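Side-chain contacts in 6-aminohexanoate-dimer hydrolase (Bacillus anthracis, PDB 4GB7), which probably hydrolyses the amide bond of 6-aminohexanoate dimers or related substrates, with a fold of the serine beta-lactamase type: residues 141-146 with 252-257; 197-202 with 216-221; 124-129 with 306-311. All coordinates share one frame; numbering follows the deposited sequence.

Along the chain the three contacts sit one within another. Contact 3 joins the two outermost segments, 124-129 and 306-311; contact 1 lies between them, and contact 2 falls between the two segments of contact 1. Contact 1 packs helix 143-155 against helix 251-265 near the middle of the molecule, at the probable SxxK site. Contact 3, about 23 Å away between centres, joins edge strand 120-126 of the five-stranded antiparallel sheet to helix 307-318, which packs on that sheet. Contact 2 is peripheral packing between the loops flanking helix 206-214, its centre about 22 Å from that of contact 1 and about 31 Å from that of contact 3.

Contact 1. Residues 141-146 with 252-257; sequences LAKVFT and GSTETL
Thr254 faces helix 143-155 with both branches of its side chain: the methyl packs on Thr146 and also touches the first carbons of the Lys143 chain, while OG1 meets the outer part of that chain. The apolar part is close-packed: Thr254 CG2 comes to 3.7 Å from Thr146 CB, and beyond it Thr146 CG2 reaches Leu257 CB at 3.6 Å. Both threonines turn CG2 anti to their own backbone N, which carries the methyls into the gap between the helices. No hydrogen bond links the segments, so van der Waals fit holds them, and the nearest CA pair, Lys143 with Thr254, is 6.4 Å apart.

Toward Lys143 the contact is equally close but polar. The lysine chain crosses Thr254 at about a right angle, its CD and CE each 3.5 Å from Thr254 OG1, while that hydroxyl is hydrogen-bonded to Gln358. The chain runs extended as far as CE and then bends (chi4 70°), placing NZ beyond the threonine, where it is hydrogen-bonded to Ser140 OG, Asn251 OD1 and Ser300 O. A nitrate ion, probably from the crystallisation liquor, lies about 5 Å from the Lys143 side chain and may mark a pocket here. Ser140 and Lys143 at a helix start, with Tyr249 OH weakly bonded to the lysine, fit the SxxK active-site arrangement of serine beta-lactamases and their relatives, though this assignment is unconfirmed.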
loop_
_atom_site.group_PDB
_atom_site.type_symbol
_atom_site.label_atom_id
_atom_site.label_comp_id
_atom_site.label_asym_id
_atom_site.label_seq_id
_atom_site.Cartn_x
_atom_site.Cartn_y
_atom_site.Cartn_z
ATOM N N LEU A 141 1.075 -0.103 -0.490
ATOM C CA LEU A 141 -0.202 0.585 -0.288
ATOM C C LEU A 141 -1.373 -0.310 -0.691
ATOM O O LEU A 141 -2.421 -0.159 -0.158
ATOM C CB LEU A 141 -0.300 1.898 -1.022
ATOM C CG LEU A 141 0.281 3.114 -0.324
ATOM C CD1 LEU A 141 1.490 2.920 0.538
ATOM C CD2 LEU A 141 0.396 4.299 -1.268
ATOM N N ALA A 142 -1.173 -1.218 -1.659
ATOM C CA ALA A 142 -2.183 -2.187 -2.027
ATOM C C ALA A 142 -2.746 -2.967 -0.899
ATOM O O ALA A 142 -3.939 -3.408 -0.971
ATOM C CB ALA A 142 -1.596 -3.177 -3.058
ATOM N N LYS A 143 -1.968 -3.187 0.150
ATOM C CA LYS A 143 -2.417 -4.181 1.150
ATOM C C LYS A 143 -3.742 -3.827 1.834
ATOM O O LYS A 143 -4.535 -4.712 2.210
ATOM C CB LYS A 143 -1.324 -4.361 2.205
ATOM C CG LYS A 143 -0.074 -5.010 1.658
ATOM C CD LYS A 143 0.970 -5.283 2.714
ATOM C CE LYS A 143 2.093 -6.209 2.216
ATOM N NZ LYS A 143 3.029 -5.624 1.203
ATOM N N VAL A 144 -3.981 -2.535 1.995
ATOM C CA VAL A 144 -5.170 -2.053 2.701
ATOM C C VAL A 144 -6.468 -2.380 1.939
ATOM O O VAL A 144 -7.498 -2.502 2.538
ATOM C CB VAL A 144 -5.077 -0.575 3.107
ATOM C CG1 VAL A 144 -3.898 -0.393 4.078
ATOM C CG2 VAL A 144 -5.013 0.380 1.901
ATOM N N PHE A 145 -6.374 -2.555 0.635
ATOM C CA PHE A 145 -7.527 -2.949 -0.200
ATOM C C PHE A 145 -7.900 -4.374 0.047
ATOM O O PHE A 145 -9.089 -4.659 0.183
ATOM C CB PHE A 145 -7.224 -2.645 -1.664
ATOM C CG PHE A 145 -7.154 -1.160 -1.931
ATOM C CD1 PHE A 145 -8.283 -0.453 -2.206
ATOM C CD2 PHE A 145 -5.959 -0.505 -1.861
ATOM C CE1 PHE A 145 -8.240 0.912 -2.382
ATOM C CE2 PHE A 145 -5.883 0.839 -2.049
ATOM C CZ PHE A 145 -7.021 1.554 -2.313
ATOM N N THR A 146 -6.909 -5.274 0.068
ATOM C CA THR A 146 -7.154 -6.651 0.479
ATOM C C THR A 146 -7.709 -6.715 1.886
ATOM O O THR A 146 -8.710 -7.423 2.139
ATOM C CB THR A 146 -5.890 -7.511 0.320
ATOM O OG1 THR A 146 -5.642 -7.676 -1.081
ATOM C CG2 THR A 146 -6.028 -8.900 0.972
ATOM N N GLY A 252 3.463 -12.355 1.518
ATOM C CA GLY A 252 2.742 -13.604 1.417
ATOM C C GLY A 252 1.479 -13.658 2.211
ATOM O O GLY A 252 0.514 -14.371 1.805
ATOM N N SER A 253 1.447 -12.973 3.353
ATOM C CA SER A 253 0.235 -12.966 4.165
ATOM C C SER A 253 -0.921 -12.299 3.413
ATOM O O SER A 253 -2.026 -12.824 3.329
ATOM C CB SER A 253 0.461 -12.279 5.523
ATOM O OG SER A 253 1.409 -13.004 6.314
ATOM N N THR A 254 -0.652 -11.135 2.817
ATOM C CA THR A 254 -1.661 -10.460 2.005
ATOM C C THR A 254 -2.045 -11.292 0.775
ATOM O O THR A 254 -3.224 -11.357 0.398
ATOM C CB THR A 254 -1.125 -9.100 1.554
ATOM O OG1 THR A 254 -0.485 -8.477 2.660
ATOM C CG2 THR A 254 -2.277 -8.193 1.031
ATOM N N GLU A 255 -1.064 -11.953 0.154
ATOM C CA GLU A 255 -1.332 -12.774 -1.040
ATOM C C GLU A 255 -2.251 -13.919 -0.672
ATOM O O GLU A 255 -3.138 -14.279 -1.469
ATOM C CB GLU A 255 -0.069 -13.289 -1.691
ATOM C CG GLU A 255 0.876 -12.213 -2.237
ATOM C CD GLU A 255 0.308 -11.317 -3.322
ATOM O OE1 GLU A 255 -0.775 -11.607 -3.898
ATOM O OE2 GLU A 255 0.968 -10.269 -3.577
ATOM N N THR A 256 -2.072 -14.471 0.527
ATOM C CA THR A 256 -2.959 -15.559 0.989
ATOM C C THR A 256 -4.402 -15.055 1.159
ATOM O O THR A 256 -5.388 -15.680 0.728
ATOM C CB THR A 256 -2.426 -16.200 2.264
ATOM O OG1 THR A 256 -1.104 -16.751 2.027
ATOM C CG2 THR A 256 -3.358 -17.348 2.757
ATOM N N LEU A 257 -4.534 -13.959 1.859
ATOM C CA LEU A 257 -5.824 -13.290 2.024
ATOM C C LEU A 257 -6.504 -13.017 0.678
ATOM O O LEU A 257 -7.676 -13.227 0.522
ATOM C CB LEU A 257 -5.651 -11.992 2.848
ATOM C CG LEU A 257 -5.275 -12.136 4.321
ATOM C CD1 LEU A 257 -4.958 -10.794 4.960
ATOM C CD2 LEU A 257 -6.393 -12.858 5.093
#

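Contact 2. Residues 197-202 with 216-221; sequences HGYEHP and NILPRD
Tyr199 and Leu218 carry the apolar part of this contact, the phenol end of one meeting the forked end of the other. Both leucine methyls approach the hydroxyl oxygen: Tyr199 OH is 3.6 Å from Leu218 CD2 and 3.7 Å from Leu218 CD1. CD1 also lies 3.7 Å from Tyr199 CZ, approaching the ring obliquely, and the two side chains cross at about a right angle. The tyrosine reaches this far because its CG is anti to the backbone N (chi1 179°), which sends the ring from segment 197-202 toward the other loop. Pro219 adds a more distant touch, its CD 4.5 Å from Tyr199 CE1. Helix 206-214, which connects the two loops, supplies further apolar surface, with Ala209 against Tyr199 and Tyr212 against Leu218.

The polar interaction across the contact is indirect. One water donates to His197 O at 2.7 Å and, over a longer 3.2 Å, to Asp221 OD2. It thereby bridges a backbone carbonyl and a carboxylate whose loops form no direct hydrogen bond with each other.

Polar contacts within and around the second loop probably help to fix its path. Asn216 ends helix 206-214 in a Schellman motif, and its OD1 lies 3.3 Å above the guanidinium plane of Arg220, offset toward the rim. The same guanidinium hydrogen-bonds to the carbonyls of Leu213, in the last turn of helix 206-214, and of Met228, later in the same loop, with Glu293 as a third, charged partner.

With 153 Å² buried, few apolar contacts, no direct hydrogen bond between the segments and one bridging water, the chemistry is consistent with a modest, partly hydrated closure of the helix 206-214 excursion.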
loop_
_atom_site.group_PDB
_atom_site.type_symbol
_atom_site.label_atom_id
_atom_site.label_comp_id
_atom_site.label_asym_id
_atom_site.label_seq_id
_atom_site.Cartn_x
_atom_site.Cartn_y
_atom_site.Cartn_z
ATOM N N HIS A 197 16.564 -18.888 -4.269
ATOM C CA HIS A 197 16.774 -19.367 -5.659
ATOM C C HIS A 197 17.924 -18.645 -6.328
ATOM O O HIS A 197 17.939 -18.414 -7.532
ATOM C CB HIS A 197 15.473 -19.250 -6.457
ATOM C CG HIS A 197 14.356 -20.032 -5.839
ATOM N ND1 HIS A 197 14.346 -21.377 -5.835
ATOM C CD2 HIS A 197 13.232 -19.626 -5.132
ATOM C CE1 HIS A 197 13.272 -21.818 -5.148
ATOM N NE2 HIS A 197 12.572 -20.750 -4.740
ATOM N N GLY A 198 18.900 -18.270 -5.521
ATOM C CA GLY A 198 20.089 -17.644 -6.000
ATOM C C GLY A 198 19.995 -16.194 -6.366
ATOM O O GLY A 198 20.994 -15.580 -6.820
ATOM N N TYR A 199 18.857 -15.588 -6.106
ATOM C CA TYR A 199 18.681 -14.196 -6.488
ATOM C C TYR A 199 18.920 -13.303 -5.304
ATOM O O TYR A 199 18.487 -13.618 -4.216
ATOM C CB TYR A 199 17.274 -13.922 -6.992
ATOM C CG TYR A 199 17.095 -12.480 -7.366
ATOM C CD1 TYR A 199 17.368 -12.051 -8.658
ATOM C CD2 TYR A 199 16.721 -11.516 -6.417
ATOM C CE1 TYR A 199 17.258 -10.718 -9.012
ATOM C CE2 TYR A 199 16.590 -10.164 -6.771
ATOM C CZ TYR A 199 16.866 -9.783 -8.073
ATOM O OH TYR A 199 16.768 -8.467 -8.437
ATOM N N GLU A 200 19.670 -12.218 -5.488
ATOM C CA GLU A 200 19.682 -11.183 -4.473
ATOM C C GLU A 200 19.954 -9.843 -5.111
ATOM O O GLU A 200 20.631 -9.773 -6.125
ATOM C CB GLU A 200 20.643 -11.501 -3.322
ATOM C CG GLU A 200 22.045 -11.030 -3.479
ATOM C CD GLU A 200 22.993 -11.549 -2.388
ATOM O OE1 GLU A 200 22.604 -11.698 -1.205
ATOM O OE2 GLU A 200 24.140 -11.811 -2.750
ATOM N N HIS A 201 19.366 -8.810 -4.535
ATOM C CA HIS A 201 19.532 -7.448 -4.963
ATOM C C HIS A 201 19.758 -6.656 -3.704
ATOM O O HIS A 201 19.122 -6.912 -2.709
ATOM C CB HIS A 201 18.266 -6.986 -5.662
ATOM C CG HIS A 201 18.336 -5.571 -6.180
ATOM N ND1 HIS A 201 18.382 -4.505 -5.357
ATOM C CD2 HIS A 201 18.395 -5.072 -7.468
ATOM C CE1 HIS A 201 18.459 -3.375 -6.085
ATOM N NE2 HIS A 201 18.475 -3.714 -7.372
ATOM N N PRO A 202 20.686 -5.673 -3.722
ATOM C CA PRO A 202 21.048 -5.037 -2.446
ATOM C C PRO A 202 19.969 -4.203 -1.792
ATOM O O PRO A 202 20.042 -3.936 -0.603
ATOM C CB PRO A 202 22.220 -4.131 -2.819
ATOM C CG PRO A 202 22.142 -3.971 -4.280
ATOM C CD PRO A 202 21.529 -5.201 -4.831
ATOM N N ASN A 216 7.316 -13.066 -12.630
ATOM C CA ASN A 216 8.089 -12.967 -13.845
ATOM C C ASN A 216 8.536 -11.547 -14.187
ATOM O O ASN A 216 8.634 -11.205 -15.363
ATOM C CB ASN A 216 7.317 -13.577 -15.033
ATOM C CG ASN A 216 8.220 -13.888 -16.211
ATOM O OD1 ASN A 216 9.374 -14.246 -16.027
ATOM N ND2 ASN A 216 7.695 -13.750 -17.425
ATOM N N ILE A 217 8.765 -10.709 -13.174
ATOM C CA ILE A 217 9.173 -9.321 -13.444
ATOM C C ILE A 217 10.564 -9.023 -12.885
ATOM O O ILE A 217 11.005 -7.873 -12.895
ATOM C CB ILE A 217 8.120 -8.267 -12.986
ATOM C CG1 ILE A 217 7.956 -8.191 -11.469
ATOM C CG2 ILE A 217 6.778 -8.512 -13.647
ATOM C CD1 ILE A 217 7.065 -7.028 -11.020
ATOM N N LEU A 218 11.232 -10.061 -12.368
ATOM C CA LEU A 218 12.703 -10.058 -12.220
ATOM C C LEU A 218 13.256 -11.196 -13.074
ATOM O O LEU A 218 12.523 -12.108 -13.453
ATOM C CB LEU A 218 13.142 -10.220 -10.775
ATOM C CG LEU A 218 12.925 -8.994 -9.880
ATOM C CD1 LEU A 218 13.194 -9.334 -8.423
ATOM C CD2 LEU A 218 13.791 -7.840 -10.381
ATOM N N PRO A 219 14.558 -11.149 -13.398
ATOM C CA PRO A 219 15.090 -12.126 -14.353
ATOM C C PRO A 219 15.177 -13.528 -13.758
ATOM O O PRO A 219 15.693 -13.696 -12.634
ATOM C CB PRO A 219 16.494 -11.613 -14.634
ATOM C CG PRO A 219 16.433 -10.180 -14.283
ATOM C CD PRO A 219 15.552 -10.123 -13.092
ATOM N N ARG A 220 14.701 -14.518 -14.510
ATOM C CA ARG A 220 14.828 -15.900 -14.067
ATOM C C ARG A 220 16.011 -16.480 -14.831
ATOM O O ARG A 220 15.967 -16.576 -16.050
ATOM C CB ARG A 220 13.565 -16.695 -14.342
ATOM C CG ARG A 220 12.331 -16.259 -13.592
ATOM C CD ARG A 220 11.047 -16.848 -14.178
ATOM N NE ARG A 220 9.851 -16.545 -13.372
ATOM C CZ ARG A 220 8.599 -16.842 -13.732
ATOM N NH1 ARG A 220 8.369 -17.457 -14.896
ATOM N NH2 ARG A 220 7.576 -16.552 -12.909
ATOM N N ASP A 221 17.070 -16.823 -14.111
ATOM C CA ASP A 221 18.303 -17.233 -14.771
ATOM C C ASP A 221 18.195 -18.631 -15.357
ATOM O O ASP A 221 17.131 -19.276 -15.279
ATOM C CB ASP A 221 19.524 -17.038 -13.861
ATOM C CG ASP A 221 19.581 -18.015 -12.714
ATOM O OD1 ASP A 221 18.918 -19.089 -12.735
ATOM O OD2 ASP A 221 20.330 -17.684 -11.771
HETATM O O HOH W 1 18.497 -16.555 -9.431
#

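Contact 3. Residues 124-129 with 306-311; sequences ERYFNG and TARDMA
Glu124 and Arg308 form the salt bridge at the heart of this contact. Arg308 NH2 donates to Glu124 OE1 at 2.9 Å, and the N-H...O angle of 162° makes the bond nearly straight. The oxygen lies at the edge of the guanidinium, in its plane, and is met on its syn side, the donor tilted somewhat from the carboxylate plane. The carboxylate and guanidinium planes stand 74° apart: a single oxygen is gripped, with no flat two-bond pairing. Tyr126 OH comes from the anti side, more strongly tilted from the carboxylate plane, donating to Glu124 OE1 at 2.7 Å. Two donors thus hold OE1, which would limit rotation of the carboxylate. Below the hydroxyl the tyrosine is apolar, its CE1 4.2 Å from Ala307 CB.

A water adds a second polar route between the segments. It donates to Tyr126 OH and accepts from Arg308 N, 3.0 Å from each, and it lies over the centre of one guanidinium face.

Glu124 and Tyr126 are alternate residues of edge strand 120-126, pointing the same way toward the helix. In this beta-lactamase-like fold the five-stranded antiparallel sheet carries helix 307-318 against one of its faces; Ala307 also touches Val114 and Phe392 on strands 110-117 and 387-393. The short strand and helix axes come no closer than 11.2 Å, a gap that the long side chains bridge.

The bend in Arg308 at chi3 (-58°) turns its guanidinium back toward the strand. Farther out, Glu132 pairs with NH2 and Glu284 with NE, so three carboxylates surround this arginine. At the start of the helix, Thr306 occupies the N-cap position, its OG1 accepting from Asp309 N at 3.3 Å, while the Asp309 carboxylate is hydrogen-bonded to the backbone of Glu284 and Glu285.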
loop_
_atom_site.group_PDB
_atom_site.type_symbol
_atom_site.label_atom_id
_atom_site.label_comp_id
_atom_site.label_asym_id
_atom_site.label_seq_id
_atom_site.Cartn_x
_atom_site.Cartn_y
_atom_site.Cartn_z
ATOM N N GLU A 124 -1.704 20.092 -4.202
ATOM C CA GLU A 124 -1.222 18.980 -5.004
ATOM C C GLU A 124 -0.093 19.423 -5.882
ATOM O O GLU A 124 -0.159 20.509 -6.501
ATOM C CB GLU A 124 -2.296 18.298 -5.838
ATOM C CG GLU A 124 -3.057 19.222 -6.744
ATOM C CD GLU A 124 -4.054 18.539 -7.658
ATOM O OE1 GLU A 124 -4.127 17.297 -7.683
ATOM O OE2 GLU A 124 -4.785 19.273 -8.363
ATOM N N ARG A 125 0.933 18.566 -5.950
ATOM C CA ARG A 125 2.063 18.802 -6.797
ATOM C C ARG A 125 2.487 17.511 -7.439
ATOM O O ARG A 125 2.458 16.458 -6.787
ATOM C CB ARG A 125 3.226 19.388 -6.030
ATOM C CG ARG A 125 2.960 20.796 -5.502
ATOM C CD ARG A 125 3.064 21.806 -6.638
ATOM N NE ARG A 125 2.853 23.152 -6.128
ATOM C CZ ARG A 125 1.695 23.821 -6.035
ATOM N NH1 ARG A 125 0.509 23.278 -6.336
ATOM N NH2 ARG A 125 1.730 25.091 -5.598
ATOM N N TYR A 126 2.861 17.610 -8.714
ATOM C CA TYR A 126 3.324 16.489 -9.563
ATOM C C TYR A 126 4.694 16.843 -10.098
ATOM O O TYR A 126 4.950 18.020 -10.474
ATOM C CB TYR A 126 2.329 16.180 -10.684
ATOM C CG TYR A 126 0.965 15.843 -10.133
ATOM C CD1 TYR A 126 0.653 14.555 -9.751
ATOM C CD2 TYR A 126 0.050 16.852 -9.811
ATOM C CE1 TYR A 126 -0.551 14.280 -9.145
ATOM C CE2 TYR A 126 -1.163 16.590 -9.221
ATOM C CZ TYR A 126 -1.444 15.317 -8.841
ATOM O OH TYR A 126 -2.647 15.063 -8.228
ATOM N N PHE A 127 5.601 15.879 -10.114
ATOM C CA PHE A 127 7.014 16.197 -10.339
ATOM C C PHE A 127 7.566 15.352 -11.488
ATOM O O PHE A 127 7.009 14.328 -11.828
ATOM C CB PHE A 127 7.856 15.928 -9.099
ATOM C CG PHE A 127 7.482 16.726 -7.883
ATOM C CD1 PHE A 127 6.458 16.324 -7.053
ATOM C CD2 PHE A 127 8.171 17.854 -7.560
ATOM C CE1 PHE A 127 6.096 17.063 -5.943
ATOM C CE2 PHE A 127 7.828 18.609 -6.445
ATOM C CZ PHE A 127 6.795 18.201 -5.621
ATOM N N ASN A 128 8.706 15.771 -12.041
ATOM C CA ASN A 128 9.466 14.946 -12.968
ATOM C C ASN A 128 8.690 14.546 -14.215
ATOM O O ASN A 128 8.955 13.505 -14.798
ATOM C CB ASN A 128 10.068 13.688 -12.256
ATOM C CG ASN A 128 11.134 12.989 -13.076
ATOM O OD1 ASN A 128 11.189 11.748 -13.107
ATOM N ND2 ASN A 128 12.036 13.782 -13.690
ATOM N N GLY A 129 7.716 15.366 -14.613
ATOM C CA GLY A 129 6.971 15.087 -15.788
ATOM C C GLY A 129 5.882 14.082 -15.581
ATOM O O GLY A 129 5.176 13.723 -16.546
ATOM N N THR A 306 -4.115 6.678 -9.384
ATOM C CA THR A 306 -3.734 8.099 -9.349
ATOM C C THR A 306 -3.787 8.654 -7.909
ATOM O O THR A 306 -4.408 8.073 -6.998
ATOM C CB THR A 306 -4.632 8.987 -10.240
ATOM O OG1 THR A 306 -5.905 9.135 -9.609
ATOM C CG2 THR A 306 -4.737 8.468 -11.678
ATOM N N ALA A 307 -3.071 9.742 -7.678
ATOM C CA ALA A 307 -2.917 10.305 -6.344
ATOM C C ALA A 307 -4.231 10.840 -5.774
ATOM O O ALA A 307 -4.535 10.603 -4.583
ATOM C CB ALA A 307 -1.847 11.411 -6.311
ATOM N N ARG A 308 -4.988 11.576 -6.597
ATOM C CA ARG A 308 -6.273 12.056 -6.151
ATOM C C ARG A 308 -7.222 10.899 -5.868
ATOM O O ARG A 308 -8.016 11.000 -4.959
ATOM C CB ARG A 308 -6.914 13.012 -7.151
ATOM C CG ARG A 308 -6.248 14.373 -7.090
ATOM C CD ARG A 308 -7.049 15.476 -7.790
ATOM N NE ARG A 308 -7.280 15.174 -9.180
ATOM C CZ ARG A 308 -6.486 15.494 -10.206
ATOM N NH1 ARG A 308 -6.838 15.133 -11.431
ATOM N NH2 ARG A 308 -5.356 16.180 -10.041
ATOM N N ASP A 309 -7.137 9.836 -6.652
ATOM C CA ASP A 309 -8.016 8.707 -6.405
ATOM C C ASP A 309 -7.664 8.042 -5.075
ATOM O O ASP A 309 -8.560 7.643 -4.320
ATOM C CB ASP A 309 -8.011 7.700 -7.571
ATOM C CG ASP A 309 -8.857 8.198 -8.767
ATOM O OD1 ASP A 309 -9.655 9.158 -8.560
ATOM O OD2 ASP A 309 -8.807 7.614 -9.865
HETATM N N MSE A 310 -6.392 7.898 -4.787
HETATM C CA MSE A 310 -5.975 7.394 -3.481
HETATM C C MSE A 310 -6.429 8.310 -2.369
HETATM O O MSE A 310 -6.809 7.846 -1.321
HETATM C CB MSE A 310 -4.486 7.208 -3.383
HETATM C CG MSE A 310 -3.995 6.045 -4.129
HETATM SE SE MSE A 310 -4.790 4.360 -3.507
HETATM C CE MSE A 310 -5.063 4.761 -1.633
ATOM N N ALA A 311 -6.440 9.623 -2.608
ATOM C CA ALA A 311 -6.947 10.565 -1.629
ATOM C C ALA A 311 -8.440 10.385 -1.347
ATOM O O ALA A 311 -8.895 10.540 -0.218
ATOM C CB ALA A 311 -6.658 11.970 -2.084
HETATM O O HOH W 2 -4.158 12.734 -9.287
#